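Local coordinates for MetRS related protein (Pyrococcus horikoshii, PDB 2CWP) that probably binds tRNA through an OB-fold domain of the kind appended to methionyl-tRNA synthetases, and is thought to support charging of tRNA with methionine, at residues A[14-25]-A[61-72]; A[44-52]-A[77-88]. All coordinates share one frame; numbering follows the deposited sequence.

Interaction 1 of 2, residues A[14-25]-A[61-72]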
loop_
_atom_site.group_PDB
_atom_site.type_symbol
_atom_site.label_atom_id
_atom_site.label_comp_id
_atom_site.label_asym_id
_atom_site.label_seq_id
_atom_site.Cartn_x
_atom_site.Cartn_y
_atom_site.Cartn_z
ATOM N N LYS A 14 -6.520 5.869 -15.343
ATOM C CA LYS A 14 -6.949 4.479 -15.433
ATOM C C LYS A 14 -6.494 3.690 -14.206
ATOM O O LYS A 14 -7.105 2.690 -13.851
ATOM C CB LYS A 14 -6.440 3.821 -16.722
ATOM C CG LYS A 14 -4.940 3.714 -16.834
ATOM C CD LYS A 14 -4.549 3.127 -18.175
ATOM C CE LYS A 14 -3.044 3.005 -18.291
ATOM N NZ LYS A 14 -2.630 2.191 -19.467
ATOM N N PHE A 15 -5.413 4.129 -13.567
ATOM C CA PHE A 15 -4.949 3.445 -12.371
ATOM C C PHE A 15 -5.820 3.911 -11.212
ATOM O O PHE A 15 -6.231 5.081 -11.153
ATOM C CB PHE A 15 -3.477 3.747 -12.106
ATOM C CG PHE A 15 -2.557 3.136 -13.119
ATOM C CD1 PHE A 15 -2.380 3.731 -14.364
ATOM C CD2 PHE A 15 -1.929 1.921 -12.860
ATOM C CE1 PHE A 15 -1.594 3.122 -15.337
ATOM C CE2 PHE A 15 -1.145 1.308 -13.821
ATOM C CZ PHE A 15 -0.977 1.907 -15.062
ATOM N N GLN A 16 -6.128 2.996 -10.303
ATOM C CA GLN A 16 -6.982 3.354 -9.186
ATOM C C GLN A 16 -6.308 3.269 -7.846
ATOM O O GLN A 16 -5.882 2.197 -7.418
ATOM C CB GLN A 16 -8.223 2.470 -9.156
ATOM C CG GLN A 16 -9.244 2.836 -10.199
ATOM C CD GLN A 16 -10.549 2.144 -9.940
ATOM O OE1 GLN A 16 -10.662 0.925 -10.096
ATOM N NE2 GLN A 16 -11.547 2.910 -9.520
ATOM N N MET A 17 -6.219 4.415 -7.189
ATOM C CA MET A 17 -5.628 4.485 -5.862
ATOM C C MET A 17 -6.772 4.850 -4.926
ATOM O O MET A 17 -7.594 5.700 -5.245
ATOM C CB MET A 17 -4.529 5.550 -5.813
ATOM C CG MET A 17 -3.368 5.259 -6.741
ATOM S SD MET A 17 -1.931 6.326 -6.494
ATOM C CE MET A 17 -2.375 7.770 -7.534
ATOM N N LYS A 18 -6.842 4.182 -3.785
ATOM C CA LYS A 18 -7.891 4.467 -2.834
ATOM C C LYS A 18 -7.303 4.488 -1.438
ATOM O O LYS A 18 -6.242 3.920 -1.185
ATOM C CB LYS A 18 -8.986 3.398 -2.888
ATOM C CG LYS A 18 -9.630 3.220 -4.241
ATOM C CD LYS A 18 -10.856 2.320 -4.131
ATOM C CE LYS A 18 -11.657 2.331 -5.425
ATOM N NZ LYS A 18 -13.000 1.685 -5.241
ATOM N N VAL A 19 -8.005 5.150 -0.534
ATOM C CA VAL A 19 -7.575 5.230 0.838
ATOM C C VAL A 19 -7.949 3.913 1.487
ATOM O O VAL A 19 -9.084 3.445 1.328
ATOM C CB VAL A 19 -8.292 6.369 1.535
ATOM C CG1 VAL A 19 -8.051 6.308 3.019
ATOM C CG2 VAL A 19 -7.810 7.699 0.938
ATOM N N GLY A 20 -7.000 3.311 2.203
ATOM C CA GLY A 20 -7.271 2.042 2.862
ATOM C C GLY A 20 -6.806 2.040 4.300
ATOM O O GLY A 20 -5.774 2.637 4.608
ATOM N N LEU A 21 -7.560 1.380 5.184
ATOM C CA LEU A 21 -7.199 1.301 6.604
ATOM C C LEU A 21 -6.504 -0.018 6.891
ATOM O O LEU A 21 -7.046 -1.081 6.614
ATOM C CB LEU A 21 -8.449 1.418 7.493
ATOM C CG LEU A 21 -8.281 1.001 8.967
ATOM C CD1 LEU A 21 -7.232 1.890 9.628
ATOM C CD2 LEU A 21 -9.641 1.113 9.707
ATOM N N VAL A 22 -5.301 0.048 7.442
ATOM C CA VAL A 22 -4.554 -1.166 7.756
ATOM C C VAL A 22 -5.111 -1.813 9.027
ATOM O O VAL A 22 -4.860 -1.341 10.132
ATOM C CB VAL A 22 -3.053 -0.856 7.947
ATOM C CG1 VAL A 22 -2.296 -2.131 8.337
ATOM C CG2 VAL A 22 -2.490 -0.263 6.658
ATOM N N LYS A 23 -5.884 -2.878 8.854
ATOM C CA LYS A 23 -6.485 -3.586 9.980
ATOM C C LYS A 23 -5.418 -4.376 10.729
ATOM O O LYS A 23 -5.371 -4.366 11.956
ATOM C CB LYS A 23 -7.570 -4.534 9.489
ATOM C CG LYS A 23 -8.812 -3.838 8.964
ATOM C CD LYS A 23 -9.539 -3.128 10.090
ATOM C CE LYS A 23 -11.043 -3.149 9.865
ATOM N NZ LYS A 23 -11.760 -2.509 11.005
ATOM N N LYS A 24 -4.561 -5.051 9.977
ATOM C CA LYS A 24 -3.492 -5.835 10.564
ATOM C C LYS A 24 -2.269 -5.830 9.658
ATOM O O LYS A 24 -2.382 -5.728 8.430
ATOM C CB LYS A 24 -3.949 -7.276 10.806
ATOM C CG LYS A 24 -2.815 -8.172 11.272
ATOM C CD LYS A 24 -3.298 -9.471 11.874
ATOM C CE LYS A 24 -2.172 -10.102 12.661
ATOM N NZ LYS A 24 -2.690 -10.798 13.861
ATOM N N ALA A 25 -1.103 -5.952 10.277
ATOM C CA ALA A 25 0.162 -5.959 9.563
ATOM C C ALA A 25 1.155 -6.851 10.299
ATOM O O ALA A 25 1.401 -6.663 11.494
ATOM C CB ALA A 25 0.704 -4.533 9.472
ATOM N N LEU A 61 2.294 0.712 10.868
ATOM C CA LEU A 61 1.266 0.748 9.817
ATOM C C LEU A 61 -0.120 0.410 10.355
ATOM O O LEU A 61 -1.114 0.986 9.938
ATOM C CB LEU A 61 1.624 -0.225 8.698
ATOM C CG LEU A 61 2.934 0.072 7.961
ATOM C CD1 LEU A 61 3.754 -1.195 7.839
ATOM C CD2 LEU A 61 2.634 0.647 6.602
ATOM N N GLU A 62 -0.175 -0.534 11.285
ATOM C CA GLU A 62 -1.436 -0.948 11.883
ATOM C C GLU A 62 -2.213 0.199 12.476
ATOM O O GLU A 62 -1.671 0.996 13.226
ATOM C CB GLU A 62 -1.209 -1.973 12.987
ATOM C CG GLU A 62 -0.968 -3.361 12.488
ATOM C CD GLU A 62 -1.506 -4.412 13.438
ATOM O OE1 GLU A 62 -1.277 -5.603 13.170
ATOM O OE2 GLU A 62 -2.152 -4.053 14.441
ATOM N N GLY A 63 -3.497 0.256 12.143
ATOM C CA GLY A 63 -4.355 1.296 12.658
ATOM C C GLY A 63 -4.390 2.558 11.817
ATOM O O GLY A 63 -5.238 3.418 12.046
ATOM N N LYS A 64 -3.488 2.684 10.847
ATOM C CA LYS A 64 -3.469 3.897 10.021
ATOM C C LYS A 64 -4.055 3.722 8.619
ATOM O O LYS A 64 -4.221 2.603 8.134
ATOM C CB LYS A 64 -2.038 4.414 9.862
ATOM C CG LYS A 64 -1.178 4.388 11.113
ATOM C CD LYS A 64 -1.711 5.265 12.216
ATOM C CE LYS A 64 -0.579 6.106 12.804
ATOM N NZ LYS A 64 0.646 5.294 13.050
ATOM N N LYS A 65 -4.352 4.852 7.978
ATOM C CA LYS A 65 -4.868 4.877 6.616
ATOM C C LYS A 65 -3.731 5.302 5.688
ATOM O O LYS A 65 -2.923 6.166 6.052
ATOM C CB LYS A 65 -6.014 5.884 6.489
ATOM C CG LYS A 65 -7.235 5.512 7.310
ATOM C CD LYS A 65 -8.387 6.471 7.072
ATOM C CE LYS A 65 -9.548 6.111 7.979
ATOM N NZ LYS A 65 -10.687 7.044 7.816
ATOM N N PHE A 66 -3.685 4.705 4.497
ATOM C CA PHE A 66 -2.667 5.021 3.500
ATOM C C PHE A 66 -3.261 4.928 2.095
ATOM O O PHE A 66 -4.392 4.464 1.911
ATOM C CB PHE A 66 -1.491 4.041 3.562
ATOM C CG PHE A 66 -0.799 4.007 4.880
ATOM C CD1 PHE A 66 -1.140 3.048 5.831
ATOM C CD2 PHE A 66 0.177 4.945 5.188
ATOM C CE1 PHE A 66 -0.510 3.028 7.085
ATOM C CE2 PHE A 66 0.811 4.934 6.435
ATOM C CZ PHE A 66 0.465 3.973 7.384
ATOM N N ILE A 67 -2.470 5.360 1.117
ATOM C CA ILE A 67 -2.865 5.308 -0.275
ATOM C C ILE A 67 -2.424 3.958 -0.818
ATOM O O ILE A 67 -1.303 3.523 -0.566
ATOM C CB ILE A 67 -2.151 6.364 -1.079
ATOM C CG1 ILE A 67 -2.396 7.738 -0.455
ATOM C CG2 ILE A 67 -2.593 6.271 -2.530
ATOM C CD1 ILE A 67 -1.442 8.814 -0.990
ATOM N N PHE A 68 -3.294 3.300 -1.565
ATOM C CA PHE A 68 -2.972 1.998 -2.147
ATOM C C PHE A 68 -3.447 1.958 -3.599
ATOM O O PHE A 68 -4.544 2.450 -3.903
ATOM C CB PHE A 68 -3.702 0.856 -1.408
ATOM C CG PHE A 68 -3.297 0.670 0.033
ATOM C CD1 PHE A 68 -3.891 1.420 1.042
ATOM C CD2 PHE A 68 -2.363 -0.309 0.381
ATOM C CE1 PHE A 68 -3.572 1.199 2.397
ATOM C CE2 PHE A 68 -2.032 -0.542 1.718
ATOM C CZ PHE A 68 -2.641 0.212 2.732
ATOM N N VAL A 69 -2.629 1.395 -4.492
ATOM C CA VAL A 69 -3.031 1.221 -5.892
ATOM C C VAL A 69 -3.761 -0.126 -5.834
ATOM O O VAL A 69 -3.144 -1.122 -5.460
ATOM C CB VAL A 69 -1.837 1.031 -6.836
ATOM C CG1 VAL A 69 -2.332 1.052 -8.263
ATOM C CG2 VAL A 69 -0.808 2.091 -6.623
ATOM N N VAL A 70 -5.038 -0.162 -6.219
ATOM C CA VAL A 70 -5.842 -1.383 -6.129
ATOM C C VAL A 70 -6.306 -2.112 -7.404
ATOM O O VAL A 70 -6.981 -3.148 -7.308
ATOM C CB VAL A 70 -7.110 -1.132 -5.278
ATOM C CG1 VAL A 70 -6.718 -0.624 -3.892
ATOM C CG2 VAL A 70 -8.026 -0.129 -5.982
ATOM N N ASN A 71 -5.973 -1.597 -8.584
ATOM C CA ASN A 71 -6.394 -2.271 -9.810
ATOM C C ASN A 71 -5.203 -2.795 -10.595
ATOM O O ASN A 71 -5.176 -2.718 -11.820
ATOM C CB ASN A 71 -7.265 -1.343 -10.690
ATOM C CG ASN A 71 -6.477 -0.197 -11.328
ATOM O OD1 ASN A 71 -5.494 0.297 -10.772
ATOM N ND2 ASN A 71 -6.934 0.246 -12.495
ATOM N N LEU A 72 -4.222 -3.332 -9.876
ATOM C CA LEU A 72 -3.030 -3.895 -10.495
ATOM C C LEU A 72 -3.182 -5.410 -10.627
ATOM O O LEU A 72 -4.048 -6.018 -9.995
ATOM C CB LEU A 72 -1.782 -3.598 -9.660
ATOM C CG LEU A 72 -1.321 -2.151 -9.456
ATOM C CD1 LEU A 72 0.051 -2.162 -8.806
ATOM C CD2 LEU A 72 -1.272 -1.420 -10.774
#
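Strands 17-25 and 65-69 run antiparallel, their short axes 143° apart and 4.5 Å at closest approach; K18-F68 and G20-F66 are hydrogen-bonded pairs. Past the ends of 65-69, V70 N still reaches Q16 O, while V22 exchanges backbone bonds with K64 and G63 of the type II turn 61-64. At one end the N71 amide grips two backbone groups: CG lies between its own backbone N and carbonyl carbon (chi1 70°), which brings ND2 to K14 O (2.8 Å) as donor and OD1 to Q16 N (2.8 Å) as acceptor, this N well above the carbonyl plane. With an alanine here, K14 O and Q16 N are likely to lose these partners, leaving the backbone just ahead of the strand less firmly held. At the other end E62 OE1 takes the hydrogen of A25 N (2.9 Å) on the anti side, 29° out of the carboxylate plane. Between them F68 CE1 lies 3.4 Å from G20 O, the ring filling the place a side chain on G20 would need, and V22 CG2 meets the F66 edge at CD1 (3.7 Å). K23 and K24 both face I38, a classic beta bulge in the long first strand, which pairs with 35-40 and 65-69, as in OB-fold barrels.

Interaction 2 of 2, residues A[44-52]-A[77-88]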
loop_
_atom_site.group_PDB
_atom_site.type_symbol
_atom_site.label_atom_id
_atom_site.label_comp_id
_atom_site.label_asym_id
_atom_site.label_seq_id
_atom_site.Cartn_x
_atom_site.Cartn_y
_atom_site.Cartn_z
ATOM N N GLU A 44 -14.730 -3.465 0.605
ATOM C CA GLU A 44 -13.976 -4.697 0.498
ATOM C C GLU A 44 -12.729 -4.648 1.351
ATOM O O GLU A 44 -12.312 -3.588 1.820
ATOM C CB GLU A 44 -13.571 -4.949 -0.956
ATOM C CG GLU A 44 -12.608 -3.909 -1.497
ATOM C CD GLU A 44 -12.113 -4.228 -2.898
ATOM O OE1 GLU A 44 -11.378 -3.391 -3.475
ATOM O OE2 GLU A 44 -12.455 -5.313 -3.421
ATOM N N GLU A 45 -12.143 -5.820 1.529
ATOM C CA GLU A 45 -10.929 -5.982 2.293
ATOM C C GLU A 45 -9.943 -6.592 1.312
ATOM O O GLU A 45 -10.336 -7.341 0.417
ATOM C CB GLU A 45 -11.173 -6.939 3.457
ATOM C CG GLU A 45 -10.354 -6.621 4.679
ATOM C CD GLU A 45 -10.496 -7.662 5.768
ATOM O OE1 GLU A 45 -10.137 -8.841 5.517
ATOM O OE2 GLU A 45 -10.958 -7.289 6.869
ATOM N N ARG A 46 -8.668 -6.264 1.454
ATOM C CA ARG A 46 -7.670 -6.814 0.547
ATOM C C ARG A 46 -6.370 -7.129 1.267
ATOM O O ARG A 46 -6.046 -6.527 2.292
ATOM C CB ARG A 46 -7.406 -5.836 -0.592
ATOM C CG ARG A 46 -8.665 -5.184 -1.090
ATOM C CD ARG A 46 -8.470 -4.541 -2.437
ATOM N NE ARG A 46 -8.142 -5.531 -3.453
ATOM C CZ ARG A 46 -8.146 -5.275 -4.752
ATOM N NH1 ARG A 46 -8.467 -4.059 -5.175
ATOM N NH2 ARG A 46 -7.829 -6.225 -5.622
ATOM N N THR A 47 -5.636 -8.088 0.726
ATOM C CA THR A 47 -4.363 -8.486 1.291
ATOM C C THR A 47 -3.308 -7.833 0.441
ATOM O O THR A 47 -3.263 -8.033 -0.776
ATOM C CB THR A 47 -4.190 -10.014 1.257
ATOM O OG1 THR A 47 -5.200 -10.611 2.080
ATOM C CG2 THR A 47 -2.809 -10.422 1.774
ATOM N N ILE A 48 -2.462 -7.038 1.084
ATOM C CA ILE A 48 -1.419 -6.329 0.370
ATOM C C ILE A 48 -0.054 -6.501 1.006
ATOM O O ILE A 48 0.122 -6.286 2.205
ATOM C CB ILE A 48 -1.760 -4.821 0.283
ATOM C CG1 ILE A 48 -2.972 -4.636 -0.640
ATOM C CG2 ILE A 48 -0.543 -4.024 -0.200
ATOM C CD1 ILE A 48 -3.501 -3.221 -0.718
ATOM N N VAL A 49 0.915 -6.883 0.181
ATOM C CA VAL A 49 2.278 -7.071 0.638
ATOM C C VAL A 49 3.144 -5.846 0.305
ATOM O O VAL A 49 3.042 -5.276 -0.783
ATOM C CB VAL A 49 2.894 -8.334 -0.017
ATOM C CG1 VAL A 49 4.330 -8.527 0.452
ATOM C CG2 VAL A 49 2.045 -9.560 0.323
ATOM N N THR A 50 3.977 -5.439 1.259
ATOM C CA THR A 50 4.902 -4.318 1.082
ATOM C C THR A 50 6.250 -4.802 1.627
ATOM O O THR A 50 6.289 -5.548 2.602
ATOM C CB THR A 50 4.434 -3.055 1.864
ATOM O OG1 THR A 50 5.355 -1.982 1.642
ATOM C CG2 THR A 50 4.358 -3.348 3.355
ATOM N N GLY A 51 7.356 -4.397 1.008
ATOM C CA GLY A 51 8.655 -4.860 1.471
ATOM C C GLY A 51 9.517 -3.787 2.109
ATOM O O GLY A 51 10.638 -3.550 1.679
ATOM N N ILE A 52 9.012 -3.164 3.165
ATOM C CA ILE A 52 9.736 -2.088 3.827
ATOM C C ILE A 52 10.161 -2.422 5.252
ATOM O O ILE A 52 10.744 -1.572 5.927
ATOM C CB ILE A 52 8.853 -0.808 3.860
ATOM C CG1 ILE A 52 7.564 -1.095 4.643
ATOM C CG2 ILE A 52 8.512 -0.375 2.436
ATOM C CD1 ILE A 52 6.467 -0.031 4.511
ATOM N N PHE A 77 3.932 -13.063 -3.348
ATOM C CA PHE A 77 5.280 -12.857 -2.841
ATOM C C PHE A 77 5.481 -13.855 -1.725
ATOM O O PHE A 77 4.755 -13.836 -0.730
ATOM C CB PHE A 77 5.460 -11.433 -2.300
ATOM C CG PHE A 77 5.222 -10.359 -3.324
ATOM C CD1 PHE A 77 3.931 -10.030 -3.721
ATOM C CD2 PHE A 77 6.292 -9.683 -3.902
ATOM C CE1 PHE A 77 3.705 -9.043 -4.677
ATOM C CE2 PHE A 77 6.079 -8.693 -4.862
ATOM C CZ PHE A 77 4.779 -8.372 -5.250
ATOM N N SER A 78 6.462 -14.738 -1.894
ATOM C CA SER A 78 6.732 -15.755 -0.888
ATOM C C SER A 78 5.427 -16.492 -0.595
ATOM O O SER A 78 5.056 -16.706 0.561
ATOM C CB SER A 78 7.276 -15.107 0.391
ATOM O OG SER A 78 8.445 -14.350 0.123
ATOM N N GLY A 79 4.723 -16.851 -1.666
ATOM C CA GLY A 79 3.473 -17.574 -1.539
ATOM C C GLY A 79 2.293 -16.759 -1.047
ATOM O O GLY A 79 1.241 -17.327 -0.750
ATOM N N VAL A 80 2.454 -15.440 -0.952
ATOM C CA VAL A 80 1.362 -14.586 -0.489
ATOM C C VAL A 80 0.770 -13.767 -1.631
ATOM O O VAL A 80 1.479 -13.056 -2.343
ATOM C CB VAL A 80 1.819 -13.622 0.621
ATOM C CG1 VAL A 80 0.620 -12.878 1.174
ATOM C CG2 VAL A 80 2.521 -14.385 1.719
ATOM N N GLU A 81 -0.542 -13.879 -1.792
ATOM C CA GLU A 81 -1.257 -13.170 -2.843
ATOM C C GLU A 81 -1.450 -11.709 -2.458
ATOM O O GLU A 81 -2.159 -11.401 -1.506
ATOM C CB GLU A 81 -2.618 -13.845 -3.074
ATOM C CG GLU A 81 -3.516 -13.210 -4.137
ATOM C CD GLU A 81 -3.064 -13.503 -5.560
ATOM O OE1 GLU A 81 -1.959 -13.057 -5.931
ATOM O OE2 GLU A 81 -3.812 -14.178 -6.308
ATOM N N SER A 82 -0.800 -10.812 -3.196
ATOM C CA SER A 82 -0.919 -9.382 -2.951
ATOM C C SER A 82 -1.943 -8.803 -3.935
ATOM O O SER A 82 -1.770 -8.896 -5.147
ATOM C CB SER A 82 0.436 -8.702 -3.144
ATOM O OG SER A 82 0.310 -7.296 -3.037
ATOM N N GLN A 83 -3.004 -8.201 -3.412
ATOM C CA GLN A 83 -4.056 -7.632 -4.256
ATOM C C GLN A 83 -4.001 -6.098 -4.343
ATOM O O GLN A 83 -5.040 -5.441 -4.449
ATOM C CB GLN A 83 -5.429 -8.037 -3.711
ATOM C CG GLN A 83 -5.594 -9.514 -3.389
ATOM C CD GLN A 83 -6.882 -9.786 -2.637
ATOM O OE1 GLN A 83 -7.047 -9.372 -1.490
ATOM N NE2 GLN A 83 -7.810 -10.477 -3.286
ATOM N N GLY A 84 -2.802 -5.536 -4.291
ATOM C CA GLY A 84 -2.662 -4.094 -4.368
ATOM C C GLY A 84 -1.259 -3.668 -4.007
ATOM O O GLY A 84 -0.354 -4.493 -3.924
ATOM N N MET A 85 -1.063 -2.379 -3.771
ATOM C CA MET A 85 0.262 -1.912 -3.434
ATOM C C MET A 85 0.266 -0.608 -2.641
ATOM O O MET A 85 -0.350 0.378 -3.046
ATOM C CB MET A 85 1.066 -1.760 -4.717
ATOM C CG MET A 85 2.490 -1.357 -4.512
ATOM S SD MET A 85 3.374 -1.431 -6.085
ATOM C CE MET A 85 2.667 0.010 -6.913
ATOM N N LEU A 86 0.974 -0.627 -1.515
ATOM C CA LEU A 86 1.100 0.530 -0.636
ATOM C C LEU A 86 1.966 1.622 -1.269
ATOM O O LEU A 86 3.102 1.367 -1.661
ATOM C CB LEU A 86 1.732 0.106 0.692
ATOM C CG LEU A 86 2.068 1.225 1.697
ATOM C CD1 LEU A 86 0.797 1.927 2.125
ATOM C CD2 LEU A 86 2.796 0.648 2.920
ATOM N N ILE A 87 1.429 2.829 -1.362
ATOM C CA ILE A 87 2.175 3.965 -1.913
ATOM C C ILE A 87 2.937 4.697 -0.791
ATOM O O ILE A 87 2.380 4.975 0.270
ATOM C CB ILE A 87 1.232 4.990 -2.588
ATOM C CG1 ILE A 87 0.515 4.341 -3.776
ATOM C CG2 ILE A 87 2.032 6.224 -3.028
ATOM C CD1 ILE A 87 1.455 3.731 -4.815
ATOM N N LEU A 88 4.206 5.000 -1.035
ATOM C CA LEU A 88 5.034 5.712 -0.073
ATOM C C LEU A 88 6.037 6.608 -0.769
ATOM O O LEU A 88 6.124 6.604 -2.004
ATOM C CB LEU A 88 5.773 4.728 0.828
ATOM C CG LEU A 88 6.390 3.475 0.214
ATOM C CD1 LEU A 88 7.594 3.809 -0.646
ATOM C CD2 LEU A 88 6.780 2.562 1.359
HETATM O O HOH W 1 2.951 -2.716 -1.232
HETATM O O HOH W 2 2.094 -5.478 -3.613
HETATM O O HOH W 3 5.007 -0.714 -0.792
#
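Strand 45-50 passes strand 80-82 steeply, their short axes 104° apart and 5.5 Å at closest approach, and the backbones meet directly in one bond, Q83 N to T47 O (2.7 Å, almost straight). Q83 adds a second: its side chain, extended beyond CG, reaches along T47 so that OE1 takes the hydrogen of T47 N at 2.9 Å, in the carbonyl plane and on a lone pair. T47 is thus held at both its N-H and its C=O by a single residue. The carbonyl O of Q83 lies over one face of the R46 guanidinium, 3.1 Å from CZ, too poorly angled to be a hydrogen bond; R46 NH1 instead pairs with E44 and, weakly, with V70 O. The first torsion of S82 (chi1 174°) swings OG toward strand 45-50, where it accepts a weak bond from V49 N. One water takes a hydrogen from S82 OG and donates to V49 O and G84 O; a second links V49 O to L86 N, and a third joins T50 OG1 and L86 O. V49 CG2 packs on V80 CG1 (3.7 Å), beside the type I' turn of hairpin 75-82. Farther along, I52 CG2 and L88 CD2 meet tip to tip at 3.6 Å. I48 CD1 lies 3.8 Å from G84 CA, where a side chain on the glycine would clash. The contact is consistent with the seam where the third strand of an OB-type barrel approaches the strand after the hairpin, bridged here largely by Q83 and waters.

In the fold
From the N terminus, the chain enters strand 17-27, turns back through 35-40 and 45-50, and then runs through a loop to 61-72, where interaction 1 closes a loop by laying 65-69 on the first strand. Interaction 2 closes a second loop by bringing the later part of hairpin 75-82 and strand 85-86 back to 45-50. The segments alternate along the chain, so the two contacts cross. They also touch: V69 and I67 probably hydrogen-bond to M85 and I87, making 85-86 the neighbour of 65-69, and F68 packs on I48 across the interior. Together they tie the first, third and later strands of the curled sheet into one barrel-like body.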